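Local structure of 2-Cys peroxiredoxin (2H01) at residues R145-D148 with E149-L153. The protein probably reduces hydrogen peroxide and organic hydroperoxides to water and alcohols as a thiol-specific, thioredoxin-dependent peroxidase. Residues are numbered along the deposited sequence; the frame is centred on the assembly and turned at random.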
loop_
_atom_site.group_PDB
_atom_site.type_symbol
_atom_site.label_atom_id
_atom_site.label_comp_id
_atom_site.label_asym_id
_atom_site.label_seq_id
_atom_site.Cartn_x
_atom_site.Cartn_y
_atom_site.Cartn_z
ATOM N N ARG A 145 7.492 -2.549 11.067
ATOM C CA ARG A 145 7.059 -2.591 12.454
ATOM C C ARG A 145 5.690 -1.938 12.663
ATOM O O ARG A 145 5.093 -2.013 13.725
ATOM C CB ARG A 145 8.069 -1.804 13.265
ATOM C CG ARG A 145 8.606 -2.500 14.430
ATOM C CD ARG A 145 8.915 -1.584 15.547
ATOM N NE ARG A 145 10.176 -1.928 16.157
ATOM C CZ ARG A 145 10.301 -2.760 17.155
ATOM N NH1 ARG A 145 9.240 -3.343 17.675
ATOM N NH2 ARG A 145 11.500 -2.999 17.636
ATOM N N SER A 146 5.183 -1.318 11.617
ATOM C CA SER A 146 3.986 -0.529 11.715
ATOM C C SER A 146 2.710 -1.318 11.410
ATOM O O SER A 146 1.621 -0.784 11.519
ATOM C CB SER A 146 4.088 0.673 10.781
ATOM O OG SER A 146 4.679 1.771 11.416
ATOM N N VAL A 147 2.852 -2.589 11.055
ATOM C CA VAL A 147 1.739 -3.347 10.518
ATOM C C VAL A 147 0.556 -3.349 11.479
ATOM O O VAL A 147 -0.586 -3.291 11.071
ATOM C CB VAL A 147 2.119 -4.790 10.178
ATOM C CG1 VAL A 147 0.890 -5.634 10.018
ATOM C CG2 VAL A 147 2.911 -4.841 8.923
ATOM N N ASP A 148 0.842 -3.413 12.763
ATOM C CA ASP A 148 -0.220 -3.525 13.707
ATOM C C ASP A 148 -0.987 -2.224 13.926
ATOM O O ASP A 148 -2.200 -2.258 14.074
ATOM C CB ASP A 148 0.249 -4.181 14.994
ATOM C CG ASP A 148 0.463 -5.679 14.838
ATOM O OD1 ASP A 148 1.585 -6.151 15.091
ATOM O OD2 ASP A 148 -0.429 -6.470 14.468
ATOM N N GLU A 149 -0.294 -1.086 13.917
ATOM C CA GLU A 149 -0.953 0.214 13.807
ATOM C C GLU A 149 -1.839 0.351 12.573
ATOM O O GLU A 149 -2.936 0.882 12.654
ATOM C CB GLU A 149 0.041 1.370 13.839
ATOM C CG GLU A 149 1.044 1.317 14.958
ATOM C CD GLU A 149 0.404 1.166 16.316
ATOM O OE1 GLU A 149 1.006 0.488 17.172
ATOM O OE2 GLU A 149 -0.686 1.721 16.524
ATOM N N ILE A 150 -1.336 -0.123 11.440
ATOM C CA ILE A 150 -2.073 -0.071 10.200
ATOM C C ILE A 150 -3.418 -0.796 10.294
ATOM O O ILE A 150 -4.446 -0.233 9.985
ATOM C CB ILE A 150 -1.240 -0.608 9.054
ATOM C CG1 ILE A 150 -0.165 0.392 8.676
ATOM C CG2 ILE A 150 -2.095 -0.886 7.845
ATOM C CD1 ILE A 150 0.918 -0.182 7.815
ATOM N N LEU A 151 -3.377 -2.041 10.747
ATOM C CA LEU A 151 -4.574 -2.856 10.957
ATOM C C LEU A 151 -5.539 -2.225 11.949
ATOM O O LEU A 151 -6.750 -2.401 11.855
ATOM C CB LEU A 151 -4.169 -4.240 11.439
ATOM C CG LEU A 151 -3.415 -5.013 10.370
ATOM C CD1 LEU A 151 -2.662 -6.199 10.983
ATOM C CD2 LEU A 151 -4.433 -5.457 9.318
ATOM N N ARG A 152 -4.974 -1.483 12.889
ATOM C CA ARG A 152 -5.700 -0.766 13.925
ATOM C C ARG A 152 -6.453 0.427 13.320
ATOM O O ARG A 152 -7.570 0.736 13.733
ATOM C CB ARG A 152 -4.685 -0.270 14.949
ATOM C CG ARG A 152 -5.208 0.066 16.314
ATOM C CD ARG A 152 -4.133 -0.385 17.291
ATOM N NE ARG A 152 -3.880 -1.807 17.072
ATOM C CZ ARG A 152 -2.693 -2.401 17.173
ATOM N NH1 ARG A 152 -1.609 -1.700 17.506
ATOM N NH2 ARG A 152 -2.587 -3.701 16.898
ATOM N N LEU A 153 -5.823 1.110 12.366
ATOM C CA LEU A 153 -6.441 2.265 11.707
ATOM C C LEU A 153 -7.581 1.763 10.828
ATOM O O LEU A 153 -8.656 2.362 10.773
ATOM C CB LEU A 153 -5.411 3.021 10.853
ATOM C CG LEU A 153 -4.347 3.730 11.696
ATOM C CD1 LEU A 153 -3.284 4.355 10.802
ATOM C CD2 LEU A 153 -5.032 4.788 12.582
#
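Val-147 overlaps Leu-151 one turn further along the chain, the two side chains running alongside one another in a common direction, with CG1 of Val-147 3.7 Å from CD1 of Leu-151. Here the 3-10 turn at 145-146 leads into the first turn of helix 147-163, which packs on the central sheet of the thioredoxin-fold core. The methyl CG1 of Val-147 stands opposite its own backbone N (chi1 163°), and it is this branch, not CG2, that meets Leu-151 CD1. Three i to i+4 bonds define the turn: the amides of Ile-150, Leu-151 and Arg-152 donate to the carbonyl oxygens of Ser-146, Val-147 and Asp-148, the first with Ile-150 N 3.0 Å from Ser-146 O.

The buried and exposed sides are clearly separated. Val-147 rests on Ala-53 and Leu-54 of helix 49-56, Leu-151 on Ser-60 and Phe-61 of helix 58-63, and Ile-150 reaches Phe-124 and Leu-137 of the sheet. Ser-146 is buried too, and its OG is satisfied by a hydrogen bond with Leu-141 O.

On the exposed side Arg-152 doubles back through its chi2 and chi3 torsions over the preceding turn. Its NH1 forms a salt bridge at 3.4 Å with OE1 of Glu-149, whose own chain bends at its second torsion. The Asp-148 carboxylate is nearly parallel to the guanidinium, their planes 7° apart, but OD2 stays 4.3 Å from NH2 of Arg-152, too far for an ion pair. Instead the guanidinium lays one face over the backbone. Asp-148 O, while accepting the Arg-152 backbone N-H, has NE and NH2 close by at angles too poor for hydrogen bonds, and it faces the group's centre, 3.1 Å from CZ of Arg-152.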